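Side-chain contacts in A-adding tRNA nucleotidyltransferase (Aquifex aeolicus, PDB 4WBY), which adds the terminal adenosine to tRNAs ending in CC, using ATP and magnesium, to complete their 3' CCA end: residues 339-342 against 343-346; 309-312 against 313-316; 332-335 against 336-340; 352-356 against 357-361; 48-51 against 52-56. One frame throughout, in Å; residues are numbered along the deposited sequence.

Interaction 1: residues 339-342 against 343-346; sequences LLLL and MLEE
Leu-340 and Leu-341 meet Met-343 and Leu-344 in a local contact at the C-terminal end of helix 336-342, where the chain leaves the helix through a type I beta turn from Leu-342 to Glu-345. The setting is the helical C-terminal part of this chain, itself the C-terminal, nucleotidyltransferase portion of a longer protein. One backbone bond closes the turn: Glu-345 N donates to Leu-342 O at 3.0 Å. Just before it, Leu-344 N donates three residues back to Leu-341 O, also at 3.0 Å. Met-343 N still makes the helical bond to Leu-339 O and a weak one to Leu-340 O.

The side chains follow in pairs. Leu-340 and Met-343 lie side by side and point the same way, with Leu-340 CD2 4.1 Å from Met-343 SD. Leu-341 and Leu-344 run at a slant to each other and meet through their CD1 methyls. Leu-340 and Leu-344 also face helix 243-262, through Val-255 and Ala-251. Leu-342 turns to helix 311-320 instead, where it touches Leu-311 and Leu-314.

Glu-345 folds back at chi2 (-68°), which brings its carboxylate round toward the helix end. There one water donates twice and joins the two segments: to Leu-341 O at 2.9 Å and to Glu-345 OE2 at 2.6 Å.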
loop_
_atom_site.group_PDB
_atom_site.type_symbol
_atom_site.label_atom_id
_atom_site.label_comp_id
_atom_site.label_asym_id
_atom_site.label_seq_id
_atom_site.Cartn_x
_atom_site.Cartn_y
_atom_site.Cartn_z
ATOM N N LEU A 339 8.192 18.583 9.429
ATOM C CA LEU A 339 8.224 18.548 10.890
ATOM C C LEU A 339 8.620 17.163 11.405
ATOM O O LEU A 339 9.429 17.042 12.326
ATOM C CB LEU A 339 6.871 18.931 11.482
ATOM C CG LEU A 339 6.351 20.312 11.108
ATOM C CD1 LEU A 339 4.998 20.536 11.757
ATOM C CD2 LEU A 339 7.333 21.385 11.536
ATOM N N LEU A 340 8.047 16.120 10.814
ATOM C CA LEU A 340 8.341 14.766 11.270
ATOM C C LEU A 340 9.788 14.394 10.933
ATOM O O LEU A 340 10.469 13.744 11.729
ATOM C CB LEU A 340 7.345 13.773 10.669
ATOM C CG LEU A 340 5.893 14.066 11.062
ATOM C CD1 LEU A 340 4.927 13.013 10.536
ATOM C CD2 LEU A 340 5.751 14.229 12.569
ATOM N N LEU A 341 10.275 14.845 9.781
ATOM C CA LEU A 341 11.672 14.624 9.414
ATOM C C LEU A 341 12.616 15.304 10.410
ATOM O O LEU A 341 13.640 14.736 10.800
ATOM C CB LEU A 341 11.937 15.129 7.994
ATOM C CG LEU A 341 12.213 14.107 6.887
ATOM C CD1 LEU A 341 11.536 12.764 7.139
ATOM C CD2 LEU A 341 11.808 14.677 5.537
ATOM N N LEU A 342 12.257 16.514 10.830
ATOM C CA LEU A 342 13.056 17.258 11.796
ATOM C C LEU A 342 13.125 16.530 13.134
ATOM O O LEU A 342 14.114 16.647 13.857
ATOM C CB LEU A 342 12.494 18.677 11.983
ATOM C CG LEU A 342 12.833 19.656 10.851
ATOM C CD1 LEU A 342 11.913 20.861 10.891
ATOM C CD2 LEU A 342 14.289 20.110 10.911
ATOM N N MET A 343 12.086 15.762 13.453
ATOM C CA MET A 343 12.068 15.015 14.706
ATOM C C MET A 343 13.029 13.831 14.720
ATOM O O MET A 343 13.214 13.203 15.757
ATOM C CB MET A 343 10.655 14.535 15.009
ATOM C CG MET A 343 9.740 15.672 15.417
ATOM S SD MET A 343 8.088 15.124 15.856
ATOM C CE MET A 343 8.429 14.068 17.258
ATOM N N LEU A 344 13.641 13.534 13.578
ATOM C CA LEU A 344 14.703 12.529 13.518
ATOM C C LEU A 344 16.017 13.077 14.062
ATOM O O LEU A 344 16.957 12.320 14.303
ATOM C CB LEU A 344 14.905 12.039 12.086
ATOM C CG LEU A 344 13.663 11.420 11.450
ATOM C CD1 LEU A 344 13.906 11.070 9.988
ATOM C CD2 LEU A 344 13.239 10.182 12.234
ATOM N N GLU A 345 16.086 14.394 14.226
ATOM C CA GLU A 345 17.244 15.029 14.838
ATOM C C GLU A 345 16.987 15.167 16.330
ATOM O O GLU A 345 16.138 15.954 16.744
ATOM C CB GLU A 345 17.513 16.399 14.217
ATOM C CG GLU A 345 17.453 16.418 12.699
ATOM C CD GLU A 345 18.581 15.640 12.068
ATOM O OE1 GLU A 345 19.674 15.591 12.670
ATOM O OE2 GLU A 345 18.376 15.079 10.971
ATOM N N GLU A 346 17.718 14.405 17.136
ATOM C CA GLU A 346 17.434 14.324 18.565
ATOM C C GLU A 346 17.459 15.693 19.248
ATOM O O GLU A 346 16.668 15.958 20.153
ATOM C CB GLU A 346 18.425 13.377 19.249
ATOM C CG GLU A 346 18.147 13.139 20.730
ATOM C CD GLU A 346 16.812 12.454 20.989
ATOM O OE1 GLU A 346 16.231 11.873 20.043
ATOM O OE2 GLU A 346 16.342 12.495 22.147
HETATM O O HOH W 1 16.210 15.053 9.534
#

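Interaction 2: residues 309-312 against 313-316; sequences FKLG and SLKE. With SO4 (sulfate ion), chain B.
Lys-315 lies along the carbonyl of Leu-311 in the first turn of helix 311-320, one of the helices in the C-terminal part of the chain. The backbone bonds set the frame. Leu-314 N donates to Lys-310 O at 3.0 Å. Lys-315 N donates to Leu-311 O at 2.8 Å, and the lysine stem lies against the same carbonyl, with Lys-315 CG 3.2 Å from Leu-311 O. The bond from Glu-316 N to Gly-312 O is weak. A water extends the pattern past the helix start: it donates to Phe-309 O at 2.7 Å and accepts from Ser-313 N at 3.0 Å.

The apolar contacts are few. Leu-311 CD1 comes to 4.3 Å from Leu-314 CD2, and both leucines turn inward to Phe-306 and Leu-342. The aliphatic part of Lys-315 also touches Leu-342.

The ionic contact is with a sulfate, probably from the crystallisation liquor. The lysine chain bends at chi3 (-68°), which carries the ammonium back along the helix toward Gly-312. There NZ of Lys-315 donates to sulfate O2 at 3.0 Å. Gly-312 lies against the same ion, its CA 3.4 Å from sulfate O4. A side chain on Gly-312 would run into this oxygen.

One lysine thus serves two surroundings. Its methylenes join the leucine side of the helix, while its charge pairs with an anion at the surface. That charge is probably what draws the sulfate here.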
loop_
_atom_site.group_PDB
_atom_site.type_symbol
_atom_site.label_atom_id
_atom_site.label_comp_id
_atom_site.label_asym_id
_atom_site.label_seq_id
_atom_site.Cartn_x
_atom_site.Cartn_y
_atom_site.Cartn_z
ATOM N N PHE A 309 17.869 20.748 -0.426
ATOM C CA PHE A 309 18.401 22.110 -0.536
ATOM C C PHE A 309 18.383 22.931 0.744
ATOM O O PHE A 309 19.318 23.707 1.008
ATOM C CB PHE A 309 17.617 22.875 -1.599
ATOM C CG PHE A 309 18.005 22.534 -2.998
ATOM C CD1 PHE A 309 17.429 21.453 -3.646
ATOM C CD2 PHE A 309 18.944 23.301 -3.672
ATOM C CE1 PHE A 309 17.787 21.134 -4.943
ATOM C CE2 PHE A 309 19.316 22.986 -4.959
ATOM C CZ PHE A 309 18.733 21.904 -5.602
ATOM N N LYS A 310 17.322 22.804 1.525
ATOM C CA LYS A 310 17.038 23.779 2.569
ATOM C C LYS A 310 17.117 23.221 3.978
ATOM O O LYS A 310 17.282 23.970 4.930
ATOM C CB LYS A 310 15.647 24.397 2.348
ATOM C CG LYS A 310 15.488 25.060 0.991
ATOM C CD LYS A 310 14.216 25.882 0.915
ATOM C CE LYS A 310 14.132 26.635 -0.405
ATOM N NZ LYS A 310 15.319 27.509 -0.616
ATOM N N LEU A 311 17.005 21.907 4.124
ATOM C CA LEU A 311 16.885 21.331 5.452
ATOM C C LEU A 311 18.173 21.486 6.261
ATOM O O LEU A 311 18.121 21.655 7.476
ATOM C CB LEU A 311 16.473 19.856 5.342
ATOM C CG LEU A 311 16.121 19.094 6.623
ATOM C CD1 LEU A 311 14.931 19.727 7.317
ATOM C CD2 LEU A 311 15.838 17.623 6.326
ATOM N N GLY A 312 19.323 21.451 5.591
ATOM C CA GLY A 312 20.592 21.638 6.270
ATOM C C GLY A 312 20.642 22.981 6.973
ATOM O O GLY A 312 20.949 23.064 8.161
ATOM N N SER A 313 20.319 24.039 6.240
ATOM C CA SER A 313 20.326 25.375 6.815
ATOM C C SER A 313 19.261 25.492 7.900
ATOM O O SER A 313 19.491 26.095 8.943
ATOM C CB SER A 313 20.101 26.424 5.730
ATOM O OG SER A 313 20.016 27.713 6.301
ATOM N N LEU A 314 18.098 24.893 7.660
ATOM C CA LEU A 314 16.996 25.012 8.608
ATOM C C LEU A 314 17.334 24.333 9.929
ATOM O O LEU A 314 17.026 24.859 10.991
ATOM C CB LEU A 314 15.710 24.425 8.030
ATOM C CG LEU A 314 14.528 24.418 9.004
ATOM C CD1 LEU A 314 14.102 25.835 9.367
ATOM C CD2 LEU A 314 13.366 23.629 8.418
ATOM N N LYS A 315 17.961 23.162 9.859
ATOM C CA LYS A 315 18.368 22.447 11.064
ATOM C C LYS A 315 19.297 23.308 11.908
ATOM O O LYS A 315 19.154 23.379 13.123
ATOM C CB LYS A 315 19.058 21.125 10.715
ATOM C CG LYS A 315 18.128 20.036 10.215
ATOM C CD LYS A 315 18.891 18.743 9.984
ATOM C CE LYS A 315 19.861 18.858 8.817
ATOM N NZ LYS A 315 20.512 17.549 8.499
ATOM N N GLU A 316 20.245 23.971 11.257
ATOM C CA GLU A 316 21.159 24.852 11.964
ATOM C C GLU A 316 20.432 26.060 12.566
ATOM O O GLU A 316 20.698 26.432 13.705
ATOM C CB GLU A 316 22.278 25.307 11.028
ATOM C CG GLU A 316 23.355 26.135 11.708
ATOM C CD GLU A 316 24.094 25.374 12.795
ATOM O OE1 GLU A 316 24.168 24.127 12.720
ATOM O OE2 GLU A 316 24.604 26.028 13.731
HETATM S S SO4 B . 24.010 19.518 6.898
HETATM O O1 SO4 B . 24.950 18.422 6.678
HETATM O O2 SO4 B . 22.956 19.080 7.806
HETATM O O3 SO4 B . 24.692 20.676 7.476
HETATM O O4 SO4 B . 23.415 19.932 5.635
HETATM O O HOH W 2 20.687 24.087 3.307
#

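Interaction 3: residues 332-335 against 336-340; sequences KPLH and TSVLL
His-335 lays one face of its imidazole over the backbone N of Thr-336 and meets the side chain of Ser-337 at its edge. It is the N-cap residue of helix 336-342. CG lies anti to the histidine's own backbone N (chi1 -172°), which swings the ring over the start of the helix. ND1 of His-335 then lies 2.8 Å from Ser-337 OG in a hydrogen bond at 158°, and either atom could be the donor. Ser-337 CB stands in the plane of the ring. The serine hydroxyl sits between its own backbone N and carbonyl carbon (chi1 54°), and it has a second hydrogen bond, to Thr-303 OG1 on helix 298-309. Trp-299 of the same helix stacks on the imidazole. With an alanine in place of His-335, Ser-337 OG would probably lose one of its two partners, and Trp-299 the ring it stacks on.

The histidine carbonyl begins the helical bonding. Val-338 N donates to His-335 O at 2.9 Å, and Leu-339 N makes a weak bond to the same oxygen at 3.4 Å.

Leu-334 carries the apolar half of the contact. Its side chain leaves the backbone toward the helix and crosses that of Val-338 at about a right angle. Both reach Phe-306 on helix 298-309, so this first turn is packed against that helix through polar and apolar groups alike. Leu-334 CB lies 4.3 Å from Leu-339 CD2. The tighter touch is between methyls, with Leu-334 CD1 3.8 Å from Val-338 CG1.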
loop_
_atom_site.group_PDB
_atom_site.type_symbol
_atom_site.label_atom_id
_atom_site.label_comp_id
_atom_site.label_asym_id
_atom_site.label_seq_id
_atom_site.Cartn_x
_atom_site.Cartn_y
_atom_site.Cartn_z
ATOM N N LYS A 332 6.376 27.439 11.056
ATOM C CA LYS A 332 5.014 27.760 10.609
ATOM C C LYS A 332 4.702 27.422 9.135
ATOM O O LYS A 332 3.612 26.931 8.841
ATOM C CB LYS A 332 4.722 29.245 10.863
ATOM C CG LYS A 332 3.283 29.643 10.578
ATOM C CD LYS A 332 3.002 31.076 11.010
ATOM C CE LYS A 332 1.546 31.439 10.772
ATOM N NZ LYS A 332 1.220 32.795 11.293
ATOM N N PRO A 333 5.638 27.681 8.198
ATOM C CA PRO A 333 5.219 27.404 6.816
ATOM C C PRO A 333 5.394 25.957 6.360
ATOM O O PRO A 333 5.073 25.650 5.211
ATOM C CB PRO A 333 6.122 28.322 5.989
ATOM C CG PRO A 333 7.356 28.459 6.805
ATOM C CD PRO A 333 6.918 28.418 8.249
ATOM N N LEU A 334 5.889 25.085 7.231
ATOM C CA LEU A 334 6.290 23.749 6.803
ATOM C C LEU A 334 5.148 22.741 6.803
ATOM O O LEU A 334 4.286 22.740 7.682
ATOM C CB LEU A 334 7.427 23.235 7.689
ATOM C CG LEU A 334 8.670 24.125 7.737
ATOM C CD1 LEU A 334 9.709 23.563 8.698
ATOM C CD2 LEU A 334 9.262 24.316 6.341
ATOM N N HIS A 335 5.144 21.896 5.786
ATOM C CA HIS A 335 4.244 20.763 5.738
ATOM C C HIS A 335 4.577 19.801 6.873
ATOM O O HIS A 335 5.735 19.704 7.290
ATOM C CB HIS A 335 4.358 20.061 4.383
ATOM C CG HIS A 335 3.338 18.993 4.171
ATOM N ND1 HIS A 335 3.627 17.650 4.297
ATOM C CD2 HIS A 335 2.023 19.067 3.862
ATOM C CE1 HIS A 335 2.538 16.945 4.056
ATOM N NE2 HIS A 335 1.548 17.780 3.793
ATOM N N THR A 336 3.560 19.098 7.361
ATOM C CA THR A 336 3.709 18.097 8.419
ATOM C C THR A 336 4.900 17.176 8.184
ATOM O O THR A 336 5.613 16.813 9.125
ATOM C CB THR A 336 2.431 17.237 8.544
ATOM O OG1 THR A 336 1.335 18.077 8.908
ATOM C CG2 THR A 336 2.588 16.154 9.604
ATOM N N SER A 337 5.113 16.799 6.926
ATOM C CA SER A 337 6.206 15.883 6.586
ATOM C C SER A 337 7.576 16.406 7.022
ATOM O O SER A 337 8.402 15.636 7.522
ATOM C CB SER A 337 6.209 15.589 5.081
ATOM O OG SER A 337 6.245 16.777 4.310
ATOM N N VAL A 338 7.820 17.703 6.847
ATOM C CA VAL A 338 9.126 18.258 7.194
ATOM C C VAL A 338 9.279 18.292 8.716
ATOM O O VAL A 338 10.359 18.028 9.237
ATOM C CB VAL A 338 9.340 19.676 6.596
ATOM C CG1 VAL A 338 10.675 20.268 7.060
ATOM C CG2 VAL A 338 9.277 19.620 5.075
ATOM N N LEU A 339 8.192 18.583 9.429
ATOM C CA LEU A 339 8.224 18.548 10.890
ATOM C C LEU A 339 8.620 17.163 11.405
ATOM O O LEU A 339 9.429 17.042 12.326
ATOM C CB LEU A 339 6.871 18.931 11.482
ATOM C CG LEU A 339 6.351 20.312 11.108
ATOM C CD1 LEU A 339 4.998 20.536 11.757
ATOM C CD2 LEU A 339 7.333 21.385 11.536
ATOM N N LEU A 340 8.047 16.120 10.814
ATOM C CA LEU A 340 8.341 14.766 11.270
ATOM C C LEU A 340 9.788 14.394 10.933
ATOM O O LEU A 340 10.469 13.744 11.729
ATOM C CB LEU A 340 7.345 13.773 10.669
ATOM C CG LEU A 340 5.893 14.066 11.062
ATOM C CD1 LEU A 340 4.927 13.013 10.536
ATOM C CD2 LEU A 340 5.751 14.229 12.569
#

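Interaction 4: residues 352-356 against 357-361; sequences IKLYL and EKLRK
Lys-353 and Glu-357 form a salt bridge one turn apart on helix 349-359. Lys-353 NZ lies 2.5 Å from Glu-357 OE1, so short that the exact length is doubtful. The lysine chain runs straight and then bends at its last torsion (chi4 -66°), which turns the ammonium onto the carboxylate.

The second polar group is Arg-360. Its NE donates to Leu-356 O at 2.8 Å, in the carbonyl plane and on a lone pair. This bond holds the guanidinium beside the Leu-356 carbonyl, while its NH2 makes a salt bridge to Glu-266.

The backbone widens here into a pi-type turn. Leu-354 O accepts from both Lys-358 N and Leu-359 N, which reach it from opposite faces of its plane. Arg-360 N donates to Tyr-355 O at 3.0 Å, again five residues back.

Two contacts go with this five-residue spacing. Arg-360 CB lies over one face of the Tyr-355 ring in a CH-pi contact, 4.0 Å from the ring centroid. Leu-354 CG meets Leu-359 CG at 3.8 Å. Four residues apart, Leu-356 CD2 sits over the centre of the Arg-360 guanidinium, and Leu-354 CD1 touches the stem of Lys-358.

Around this turn, Tyr-355 packs on Tyr-328 and Leu-331 of helix 324-331. Leu-356 reaches Leu-339 of helix 336-342 and, together with Lys-353 and Glu-357, Trp-258 of helix 243-262.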
loop_
_atom_site.group_PDB
_atom_site.type_symbol
_atom_site.label_atom_id
_atom_site.label_comp_id
_atom_site.label_asym_id
_atom_site.label_seq_id
_atom_site.Cartn_x
_atom_site.Cartn_y
_atom_site.Cartn_z
ATOM N N ILE A 352 10.162 20.601 17.988
ATOM C CA ILE A 352 9.078 20.300 17.061
ATOM C C ILE A 352 7.826 19.919 17.839
ATOM O O ILE A 352 6.720 20.358 17.526
ATOM C CB ILE A 352 9.436 19.151 16.099
ATOM C CG1 ILE A 352 10.817 19.378 15.470
ATOM C CG2 ILE A 352 8.360 19.005 15.033
ATOM C CD1 ILE A 352 10.948 20.701 14.758
ATOM N N LYS A 353 8.018 19.093 18.860
ATOM C CA LYS A 353 6.920 18.631 19.691
ATOM C C LYS A 353 6.246 19.818 20.363
ATOM O O LYS A 353 5.021 19.872 20.467
ATOM C CB LYS A 353 7.430 17.631 20.728
ATOM C CG LYS A 353 6.370 17.069 21.653
ATOM C CD LYS A 353 6.967 16.017 22.576
ATOM C CE LYS A 353 5.927 15.450 23.532
ATOM N NZ LYS A 353 5.436 16.472 24.503
ATOM N N LEU A 354 7.057 20.776 20.799
ATOM C CA LEU A 354 6.542 21.987 21.431
ATOM C C LEU A 354 5.727 22.809 20.441
ATOM O O LEU A 354 4.659 23.320 20.778
ATOM C CB LEU A 354 7.682 22.829 22.002
ATOM C CG LEU A 354 7.249 24.116 22.709
ATOM C CD1 LEU A 354 6.430 23.796 23.954
ATOM C CD2 LEU A 354 8.455 24.979 23.064
ATOM N N TYR A 355 6.234 22.940 19.220
ATOM C CA TYR A 355 5.497 23.653 18.188
ATOM C C TYR A 355 4.144 22.999 17.942
ATOM O O TYR A 355 3.122 23.678 17.879
ATOM C CB TYR A 355 6.281 23.706 16.883
ATOM C CG TYR A 355 5.461 24.290 15.757
ATOM C CD1 TYR A 355 5.265 25.658 15.659
ATOM C CD2 TYR A 355 4.865 23.471 14.807
ATOM C CE1 TYR A 355 4.507 26.198 14.646
ATOM C CE2 TYR A 355 4.100 24.004 13.785
ATOM C CZ TYR A 355 3.928 25.370 13.711
ATOM O OH TYR A 355 3.174 25.917 12.703
ATOM N N LEU A 356 4.148 21.677 17.804
ATOM C CA LEU A 356 2.939 20.934 17.464
ATOM C C LEU A 356 1.926 20.914 18.597
ATOM O O LEU A 356 0.721 21.018 18.364
ATOM C CB LEU A 356 3.291 19.498 17.065
ATOM C CG LEU A 356 3.878 19.315 15.668
ATOM C CD1 LEU A 356 4.303 17.872 15.458
ATOM C CD2 LEU A 356 2.865 19.734 14.613
ATOM N N GLU A 357 2.418 20.788 19.825
ATOM C CA GLU A 357 1.537 20.634 20.973
ATOM C C GLU A 357 1.107 21.965 21.590
ATOM O O GLU A 357 0.011 22.062 22.135
ATOM C CB GLU A 357 2.212 19.766 22.039
ATOM C CG GLU A 357 2.407 18.314 21.618
ATOM C CD GLU A 357 3.077 17.480 22.694
ATOM O OE1 GLU A 357 3.833 18.054 23.506
ATOM O OE2 GLU A 357 2.845 16.252 22.731
ATOM N N LYS A 358 1.954 22.987 21.498
ATOM C CA LYS A 358 1.693 24.247 22.199
ATOM C C LYS A 358 1.730 25.502 21.320
ATOM O O LYS A 358 0.767 26.270 21.289
ATOM C CB LYS A 358 2.697 24.424 23.343
ATOM C CG LYS A 358 2.658 23.331 24.402
ATOM C CD LYS A 358 1.351 23.346 25.175
ATOM C CE LYS A 358 1.356 22.294 26.274
ATOM N NZ LYS A 358 0.072 22.274 27.029
ATOM N N LEU A 359 2.842 25.713 20.621
ATOM C CA LEU A 359 3.106 26.996 19.972
ATOM C C LEU A 359 2.117 27.352 18.860
ATOM O O LEU A 359 1.681 28.501 18.755
ATOM C CB LEU A 359 4.531 27.018 19.412
ATOM C CG LEU A 359 5.649 26.748 20.421
ATOM C CD1 LEU A 359 7.009 26.982 19.778
ATOM C CD2 LEU A 359 5.480 27.610 21.661
ATOM N N ARG A 360 1.763 26.373 18.034
ATOM C CA ARG A 360 0.876 26.626 16.903
ATOM C C ARG A 360 -0.564 26.872 17.347
ATOM O O ARG A 360 -1.386 27.351 16.564
ATOM C CB ARG A 360 0.915 25.458 15.919
ATOM C CG ARG A 360 0.306 24.176 16.457
ATOM C CD ARG A 360 0.229 23.116 15.373
ATOM N NE ARG A 360 -0.292 21.848 15.879
ATOM C CZ ARG A 360 -0.886 20.935 15.121
ATOM N NH1 ARG A 360 -1.041 21.150 13.821
ATOM N NH2 ARG A 360 -1.330 19.808 15.662
ATOM N N LYS A 361 -0.863 26.547 18.601
ATOM C CA LYS A 361 -2.226 26.667 19.112
ATOM C C LYS A 361 -2.491 28.035 19.729
ATOM O O LYS A 361 -3.629 28.354 20.078
ATOM C CB LYS A 361 -2.513 25.571 20.144
ATOM C CG LYS A 361 -2.456 24.153 19.589
ATOM C CD LYS A 361 -2.828 23.131 20.655
ATOM C CE LYS A 361 -2.621 21.704 20.167
ATOM N NZ LYS A 361 -3.473 21.384 18.989
#

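Interaction 5: residues 48-51 against 52-56; sequences FVVE and GNAIE
The head domain of the nucleotidyltransferase fold holds this contact, at the turn from strand 45-51 of the mixed sheet into helix 54-65. Val-50 and Ala-54 join the two elements. The valine side chain leaves the backbone toward the helix start, and its CG2 lies 3.8 Å from Ala-54 CB. The other branch, CG1, is anti to the valine's backbone N (chi1 -180°), which lays it along the connecting loop, 3.8 Å from Gly-52 O. Cut back to an alanine, Val-50 would lose both methyls, which would probably leave a gap beside Ala-54 CB and the loop at Gly-52.

Gly-52 allows the turn. Its backbone angles (132/-165°) would press any side chain against the carbonyl O of Glu-51. Glu-51 points away from the helix, and its carboxylate binds Tyr-28 OH and Leu-111 N.

Strand 45-51 also carries Asp-45 and Asp-47, inferred magnesium ligands. The side chain of Val-50 is about 10 Å from that of Asp-47. Asn-53 is the N-cap of the helix: its OD1 accepts from Glu-56 N at 3.1 Å, with Glu-56 N above the plane of the side-chain carbonyl.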
loop_
_atom_site.group_PDB
_atom_site.type_symbol
_atom_site.label_atom_id
_atom_site.label_comp_id
_atom_site.label_asym_id
_atom_site.label_seq_id
_atom_site.Cartn_x
_atom_site.Cartn_y
_atom_site.Cartn_z
ATOM N N PHE A 48 -15.404 -11.812 -8.292
ATOM C CA PHE A 48 -15.957 -13.076 -8.769
ATOM C C PHE A 48 -15.287 -13.527 -10.046
ATOM O O PHE A 48 -14.951 -12.702 -10.899
ATOM C CB PHE A 48 -17.459 -12.967 -9.057
ATOM C CG PHE A 48 -18.316 -12.763 -7.851
ATOM C CD1 PHE A 48 -18.593 -11.488 -7.387
ATOM C CD2 PHE A 48 -18.908 -13.850 -7.215
ATOM C CE1 PHE A 48 -19.415 -11.291 -6.284
ATOM C CE2 PHE A 48 -19.735 -13.656 -6.115
ATOM C CZ PHE A 48 -19.992 -12.375 -5.655
ATOM N N VAL A 49 -15.142 -14.840 -10.200
ATOM C CA VAL A 49 -14.772 -15.423 -11.480
ATOM C C VAL A 49 -15.950 -16.248 -11.966
ATOM O O VAL A 49 -16.592 -16.970 -11.189
ATOM C CB VAL A 49 -13.487 -16.280 -11.393
ATOM C CG1 VAL A 49 -13.337 -17.202 -12.611
ATOM C CG2 VAL A 49 -12.279 -15.377 -11.282
ATOM N N VAL A 50 -16.249 -16.109 -13.251
ATOM C CA VAL A 50 -17.351 -16.819 -13.870
ATOM C C VAL A 50 -16.803 -17.766 -14.917
ATOM O O VAL A 50 -15.986 -17.369 -15.743
ATOM C CB VAL A 50 -18.354 -15.839 -14.518
ATOM C CG1 VAL A 50 -19.537 -16.588 -15.170
ATOM C CG2 VAL A 50 -18.839 -14.821 -13.483
ATOM N N GLU A 51 -17.230 -19.021 -14.871
ATOM C CA GLU A 51 -16.942 -19.937 -15.958
ATOM C C GLU A 51 -18.014 -19.692 -17.001
ATOM O O GLU A 51 -19.096 -20.273 -16.938
ATOM C CB GLU A 51 -16.922 -21.391 -15.479
ATOM C CG GLU A 51 -15.682 -21.732 -14.638
ATOM C CD GLU A 51 -15.753 -23.102 -13.972
ATOM O OE1 GLU A 51 -16.838 -23.509 -13.527
ATOM O OE2 GLU A 51 -14.712 -23.782 -13.891
ATOM N N GLY A 52 -17.713 -18.796 -17.939
ATOM C CA GLY A 52 -18.690 -18.315 -18.893
ATOM C C GLY A 52 -18.656 -16.800 -18.974
ATOM O O GLY A 52 -17.711 -16.168 -18.507
ATOM N N ASN A 53 -19.691 -16.214 -19.566
ATOM C CA ASN A 53 -19.693 -14.784 -19.843
ATOM C C ASN A 53 -19.963 -13.924 -18.604
ATOM O O ASN A 53 -21.118 -13.651 -18.258
ATOM C CB ASN A 53 -20.718 -14.475 -20.937
ATOM C CG ASN A 53 -20.527 -13.098 -21.538
ATOM O OD1 ASN A 53 -20.130 -12.161 -20.849
ATOM N ND2 ASN A 53 -20.807 -12.968 -22.831
ATOM N N ALA A 54 -18.886 -13.490 -17.956
ATOM C CA ALA A 54 -18.974 -12.683 -16.739
ATOM C C ALA A 54 -19.678 -11.351 -16.961
ATOM O O ALA A 54 -20.390 -10.863 -16.089
ATOM C CB ALA A 54 -17.591 -12.436 -16.182
ATOM N N ILE A 55 -19.466 -10.754 -18.122
ATOM C CA ILE A 55 -20.085 -9.468 -18.408
ATOM C C ILE A 55 -21.606 -9.596 -18.459
ATOM O O ILE A 55 -22.323 -8.761 -17.908
ATOM C CB ILE A 55 -19.546 -8.876 -19.715
ATOM C CG1 ILE A 55 -18.062 -8.540 -19.532
ATOM C CG2 ILE A 55 -20.334 -7.630 -20.122
ATOM C CD1 ILE A 55 -17.368 -8.012 -20.778
ATOM N N GLU A 56 -22.114 -10.654 -19.081
ATOM C CA GLU A 56 -23.559 -10.797 -19.156
ATOM C C GLU A 56 -24.155 -11.112 -17.782
ATOM O O GLU A 56 -25.251 -10.655 -17.465
ATOM C CB GLU A 56 -23.948 -11.851 -20.192
ATOM C CG GLU A 56 -23.741 -11.377 -21.635
ATOM C CD GLU A 56 -24.424 -10.038 -21.950
ATOM O OE1 GLU A 56 -25.618 -9.867 -21.618
ATOM O OE2 GLU A 56 -23.763 -9.154 -22.540
#

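Interactions 1 to 4 form one group in the C-terminal helical part, and interaction 5 stands alone in the head domain, with its centre 49 to 58 Å from theirs. Leu-342 ties the group together. Its CD2 lies 3.7 Å from Leu-311 CD1 of interaction 2, and its CD1 4.1 Å from Leu-334 CD1 of interaction 3. Interactions 1 and 3 are the two ends of helix 336-342. Leu-339 of that helix joins them to interaction 4, with CD1 3.7 Å from Leu-356 CD2. Interaction 5 comes within about 10 Å of the active site, from the side chain of Val-50 to those of Asp-47 (inferred magnesium ligand) and Arg-118 (ATP); the others lie away from it.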